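Local coordinates for acetyl-CoA C-acetyltransferase (PDB 7N7Z), which probably catalyses the reversible thiolase condensation of two acetyl-CoA molecules into acetoacetyl-CoA, at residues T16-Y21 against N254-A259; N249-N254 against N320-A325. All coordinates share one frame; numbering follows the deposited sequence.

Contact 1 of 2, residues T16-Y21 against N254-A259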
loop_
_atom_site.group_PDB
_atom_site.type_symbol
_atom_site.label_atom_id
_atom_site.label_comp_id
_atom_site.label_asym_id
_atom_site.label_seq_id
_atom_site.Cartn_x
_atom_site.Cartn_y
_atom_site.Cartn_z
ATOM N N THR B 16 25.810 -16.274 -11.561
ATOM C CA THR B 16 26.173 -14.869 -11.556
ATOM C C THR B 16 26.961 -14.567 -10.292
ATOM O O THR B 16 27.036 -15.392 -9.378
ATOM C CB THR B 16 24.921 -14.000 -11.637
ATOM O OG1 THR B 16 24.231 -14.032 -10.382
ATOM C CG2 THR B 16 23.989 -14.492 -12.738
ATOM N N PRO B 17 27.583 -13.393 -10.209
ATOM C CA PRO B 17 28.159 -12.968 -8.932
ATOM C C PRO B 17 27.072 -12.847 -7.875
ATOM O O PRO B 17 25.890 -12.670 -8.178
ATOM C CB PRO B 17 28.788 -11.606 -9.253
ATOM C CG PRO B 17 28.983 -11.608 -10.734
ATOM C CD PRO B 17 27.848 -12.424 -11.286
ATOM N N ILE B 18 27.483 -12.958 -6.618
ATOM C CA ILE B 18 26.575 -12.797 -5.488
ATOM C C ILE B 18 26.606 -11.327 -5.085
ATOM O O ILE B 18 27.589 -10.849 -4.513
ATOM C CB ILE B 18 26.957 -13.713 -4.319
ATOM C CG1 ILE B 18 26.962 -15.173 -4.783
ATOM C CG2 ILE B 18 25.986 -13.529 -3.156
ATOM C CD1 ILE B 18 27.382 -16.161 -3.717
ATOM N N GLY B 19 25.527 -10.607 -5.395
ATOM C CA GLY B 19 25.473 -9.188 -5.134
ATOM C C GLY B 19 24.975 -8.857 -3.738
ATOM O O GLY B 19 24.301 -9.653 -3.088
ATOM N N ARG B 20 25.323 -7.655 -3.288
ATOM C CA ARG B 20 24.884 -7.184 -1.984
ATOM C C ARG B 20 23.403 -6.830 -2.012
ATOM O O ARG B 20 22.860 -6.411 -3.037
ATOM C CB ARG B 20 25.687 -5.954 -1.561
ATOM C CG ARG B 20 26.938 -6.254 -0.756
ATOM C CD ARG B 20 27.689 -4.966 -0.436
ATOM N NE ARG B 20 29.007 -5.217 0.136
ATOM C CZ ARG B 20 29.355 -4.955 1.390
ATOM N NH1 ARG B 20 28.497 -4.447 2.260
ATOM N NH2 ARG B 20 30.602 -5.205 1.780
ATOM N N TYR B 21 22.749 -7.004 -0.865
ATOM C CA TYR B 21 21.383 -6.531 -0.696
ATOM C C TYR B 21 21.295 -5.064 -1.081
ATOM O O TYR B 21 21.937 -4.211 -0.461
ATOM C CB TYR B 21 20.938 -6.728 0.754
ATOM C CG TYR B 21 19.523 -6.280 1.046
ATOM C CD1 TYR B 21 18.455 -6.735 0.285
ATOM C CD2 TYR B 21 19.255 -5.410 2.096
ATOM C CE1 TYR B 21 17.165 -6.333 0.553
ATOM C CE2 TYR B 21 17.964 -5.002 2.373
ATOM C CZ TYR B 21 16.924 -5.467 1.601
ATOM O OH TYR B 21 15.637 -5.062 1.876
ATOM N N ASN B 254 21.292 -11.350 -0.163
ATOM C CA ASN B 254 22.065 -11.205 -1.390
ATOM C C ASN B 254 21.263 -11.653 -2.601
ATOM O O ASN B 254 20.285 -12.394 -2.488
ATOM C CB ASN B 254 23.368 -12.009 -1.310
ATOM C CG ASN B 254 24.147 -11.722 -0.049
ATOM O OD1 ASN B 254 24.082 -12.478 0.921
ATOM N ND2 ASN B 254 24.875 -10.611 -0.044
ATOM N N ASP B 255 21.714 -11.199 -3.769
ATOM C CA ASP B 255 21.120 -11.537 -5.055
ATOM C C ASP B 255 22.035 -12.487 -5.815
ATOM O O ASP B 255 23.262 -12.342 -5.778
ATOM C CB ASP B 255 20.885 -10.276 -5.897
ATOM C CG ASP B 255 20.102 -9.211 -5.154
ATOM O OD1 ASP B 255 19.239 -9.572 -4.325
ATOM O OD2 ASP B 255 20.350 -8.012 -5.402
ATOM N N CYS B 256 21.439 -13.452 -6.516
ATOM C CA CYS B 256 22.219 -14.365 -7.343
ATOM C C CYS B 256 21.287 -15.272 -8.130
ATOM O O CYS B 256 20.126 -15.474 -7.763
ATOM C CB CYS B 256 23.172 -15.220 -6.504
ATOM S SG CYS B 256 24.238 -16.288 -7.496
ATOM N N ALA B 257 21.827 -15.829 -9.214
ATOM C CA ALA B 257 21.162 -16.863 -9.991
ATOM C C ALA B 257 22.196 -17.891 -10.422
ATOM O O ALA B 257 23.298 -17.533 -10.849
ATOM C CB ALA B 257 20.454 -16.288 -11.224
ATOM N N ALA B 258 21.840 -19.165 -10.289
ATOM C CA ALA B 258 22.648 -20.271 -10.777
ATOM C C ALA B 258 21.810 -21.123 -11.720
ATOM O O ALA B 258 20.576 -21.114 -11.666
ATOM C CB ALA B 258 23.182 -21.130 -9.625
ATOM N N ALA B 259 22.489 -21.858 -12.596
ATOM C CA ALA B 259 21.803 -22.723 -13.543
ATOM C C ALA B 259 22.688 -23.915 -13.869
ATOM O O ALA B 259 23.910 -23.871 -13.710
ATOM C CB ALA B 259 21.430 -21.968 -14.823
HETATM O O HOH W 1 23.043 -6.874 -5.567
#
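Thr16 grips Ala257 with two bonds. Its N-H reaches Ala257 O at 2.9 Å, almost in line with the C=O bond, beyond its oxygen, and its OG1 accepts from Ala257 N at 3.2 Å. With chi1 at 73°, OG1 sits between Thr16 N and the carbonyl carbon; from there it also donates to Pro17 O, 3.1 Å away. The main chain at Ile18 turns instead to Asp220 and Glu221. Regular pairing returns at Gly19 and Asp255, linked in both directions, with Gly19 N 2.9 Å from Asp255 O. These are adjacent antiparallel strands of the N-terminal thiolase half, 8-20 and 254-264, in the mixed sheet that continues into the C-terminal half; strand 254-264 also bonds Glu120 through Cys256. Gly19 O takes two donors from opposite faces of its carbonyl plane: Asp255 N at 3.1 Å and Asn254 ND2 at 3.2 Å. The carboxamide is held at its other end too, since Asn254 OD1 accepts from the main-chain N-H of His358, a predicted active-site residue. Beyond Gly19 a water takes over, donating to Arg20 O (2.6 Å) and to Asp255 OD2, which Ser123 also engages. Ile18 packs its CG2 3.5 Å from Asn254 CB and lays CG1 against Cys256 SG.

Contact 2 of 2, residues N249-N254 against N320-A325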
loop_
_atom_site.group_PDB
_atom_site.type_symbol
_atom_site.label_atom_id
_atom_site.label_comp_id
_atom_site.label_asym_id
_atom_site.label_seq_id
_atom_site.Cartn_x
_atom_site.Cartn_y
_atom_site.Cartn_z
ATOM N N ASN B 249 28.957 -12.483 11.530
ATOM C CA ASN B 249 29.005 -13.931 11.675
ATOM C C ASN B 249 27.717 -14.607 11.222
ATOM O O ASN B 249 27.571 -15.819 11.404
ATOM C CB ASN B 249 29.317 -14.313 13.127
ATOM C CG ASN B 249 28.251 -13.853 14.103
ATOM O OD1 ASN B 249 27.100 -13.627 13.730
ATOM N ND2 ASN B 249 28.632 -13.717 15.367
ATOM N N ALA B 250 26.788 -13.854 10.641
ATOM C CA ALA B 250 25.571 -14.398 10.058
ATOM C C ALA B 250 25.621 -14.227 8.547
ATOM O O ALA B 250 26.153 -13.232 8.042
ATOM C CB ALA B 250 24.328 -13.704 10.620
ATOM N N SER B 251 25.076 -15.202 7.826
ATOM C CA SER B 251 24.993 -15.083 6.378
ATOM C C SER B 251 24.140 -13.875 6.009
ATOM O O SER B 251 23.248 -13.463 6.756
ATOM C CB SER B 251 24.412 -16.357 5.767
ATOM O OG SER B 251 23.057 -16.533 6.139
ATOM N N GLY B 252 24.420 -13.301 4.842
ATOM C CA GLY B 252 23.820 -12.048 4.447
ATOM C C GLY B 252 22.568 -12.210 3.607
ATOM O O GLY B 252 22.056 -13.307 3.380
ATOM N N ILE B 253 22.066 -11.067 3.151
ATOM C CA ILE B 253 20.948 -10.975 2.221
ATOM C C ILE B 253 21.541 -10.560 0.882
ATOM O O ILE B 253 22.253 -9.550 0.802
ATOM C CB ILE B 253 19.893 -9.972 2.716
ATOM C CG1 ILE B 253 19.245 -10.474 4.014
ATOM C CG2 ILE B 253 18.830 -9.728 1.661
ATOM C CD1 ILE B 253 20.078 -10.227 5.267
ATOM N N ASN B 254 21.292 -11.350 -0.163
ATOM C CA ASN B 254 22.065 -11.205 -1.390
ATOM C C ASN B 254 21.263 -11.653 -2.601
ATOM O O ASN B 254 20.285 -12.394 -2.488
ATOM C CB ASN B 254 23.368 -12.009 -1.310
ATOM C CG ASN B 254 24.147 -11.722 -0.049
ATOM O OD1 ASN B 254 24.082 -12.478 0.921
ATOM N ND2 ASN B 254 24.875 -10.611 -0.044
ATOM N N ASN B 320 26.879 -25.025 3.259
ATOM C CA ASN B 320 26.501 -23.626 3.390
ATOM C C ASN B 320 26.527 -23.200 4.853
ATOM O O ASN B 320 25.916 -23.842 5.711
ATOM C CB ASN B 320 25.110 -23.397 2.801
ATOM C CG ASN B 320 24.733 -21.929 2.749
ATOM O OD1 ASN B 320 25.466 -21.108 2.196
ATOM N ND2 ASN B 320 23.589 -21.590 3.331
ATOM N N GLU B 321 27.242 -22.114 5.132
ATOM C CA GLU B 321 27.299 -21.537 6.473
ATOM C C GLU B 321 26.219 -20.468 6.566
ATOM O O GLU B 321 26.405 -19.340 6.101
ATOM C CB GLU B 321 28.680 -20.952 6.759
ATOM C CG GLU B 321 29.846 -21.919 6.572
ATOM C CD GLU B 321 31.186 -21.207 6.494
ATOM O OE1 GLU B 321 31.198 -19.989 6.212
ATOM O OE2 GLU B 321 32.227 -21.862 6.719
ATOM N N ALA B 322 25.076 -20.822 7.158
ATOM C CA ALA B 322 24.026 -19.834 7.383
ATOM C C ALA B 322 24.378 -18.913 8.544
ATOM O O ALA B 322 24.204 -17.693 8.451
ATOM C CB ALA B 322 22.691 -20.531 7.642
ATOM N N PHE B 323 24.865 -19.484 9.644
ATOM C CA PHE B 323 25.361 -18.719 10.776
ATOM C C PHE B 323 26.532 -19.478 11.380
ATOM O O PHE B 323 26.571 -20.711 11.345
ATOM C CB PHE B 323 24.273 -18.485 11.832
ATOM C CG PHE B 323 22.983 -17.956 11.269
ATOM C CD1 PHE B 323 21.993 -18.823 10.838
ATOM C CD2 PHE B 323 22.762 -16.593 11.169
ATOM C CE1 PHE B 323 20.807 -18.340 10.320
ATOM C CE2 PHE B 323 21.579 -16.105 10.651
ATOM C CZ PHE B 323 20.600 -16.978 10.226
ATOM N N ALA B 324 27.494 -18.731 11.926
ATOM C CA ALA B 324 28.663 -19.365 12.529
ATOM C C ALA B 324 28.248 -20.348 13.617
ATOM O O ALA B 324 28.732 -21.486 13.662
ATOM C CB ALA B 324 29.605 -18.301 13.092
ATOM N N ALA B 325 27.346 -19.924 14.505
ATOM C CA ALA B 325 26.837 -20.830 15.529
ATOM C C ALA B 325 26.164 -22.042 14.901
ATOM O O ALA B 325 26.287 -23.164 15.407
ATOM C CB ALA B 325 25.857 -20.092 16.443
#
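Ser251 meets the loop ahead of helix 324-336 with its backbone and its side chain at once. Going outward, CB lies 3.0 Å from Ala322 O, with Glu321 O a little farther off. The next bond, turned by a chi1 of 67° so that OG stands between the backbone N and the carbonyl carbon, brings the hydroxyl round to the same Ala322 carbonyl. OG donates to Ala322 O at 2.8 Å, in the carbonyl plane and on a lone pair. Ser251 N uses that oxygen as well, at 2.7 Å, from a position tilted out of the plane. Both donors of Ser251 thus converge on one oxygen, which holds the Ala322 carbonyl toward it.

One step back along the loop, Ala250 CB comes up to the rim of the Phe323 ring, close to its plane, and is 3.3 Å from CD2. This is a tight approach for two carbons; Met161 and Ala165 of helix 161-172 also pack against the ring. Ala324 N, in the first turn of the helix that Phe323 precedes as N-cap residue, donates to Asn249 O at 3.0 Å, with the N-H pointing nearly down the C=O bond. Beside this bond the two CB atoms of Asn249 and Ala324 touch. The Asn249 carboxamide turns aside to its own loop, where OD1 accepts from Thr246 N and ND2 donates to Val244 O.

Residues 320-323 spell Asn-Glu-Ala-Phe, the NEAF signature of thiolases. Here its Ala322 and Phe323 meet a loop of the N-terminal half beside the predicted catalytic residues: the Ser251 side chain lies about 4 Å from that of His358, and Ala322 about as near to Cys388, as expected of the loops that line a thiolase active site.

Starting at the N terminus, the chain runs through 16-21 near the end of strand 8-20, then travels 232 residues before 254-259 comes back alongside it and contact 1 closes. Just before that return it passes through 249-254, whose partner 320-325 arrives only later, closing a shorter loop of 65 residues. The segments alternate along the sequence, so the two closures cross. Asn254 belongs to both contacts, and Tyr21 CB touches Ile253 O at 3.1 Å, although the contact centres stand 15 Å apart. Contact 1 joins sheet strands within the N-terminal thiolase domain; contact 2 carries that connection on to the C-terminal one.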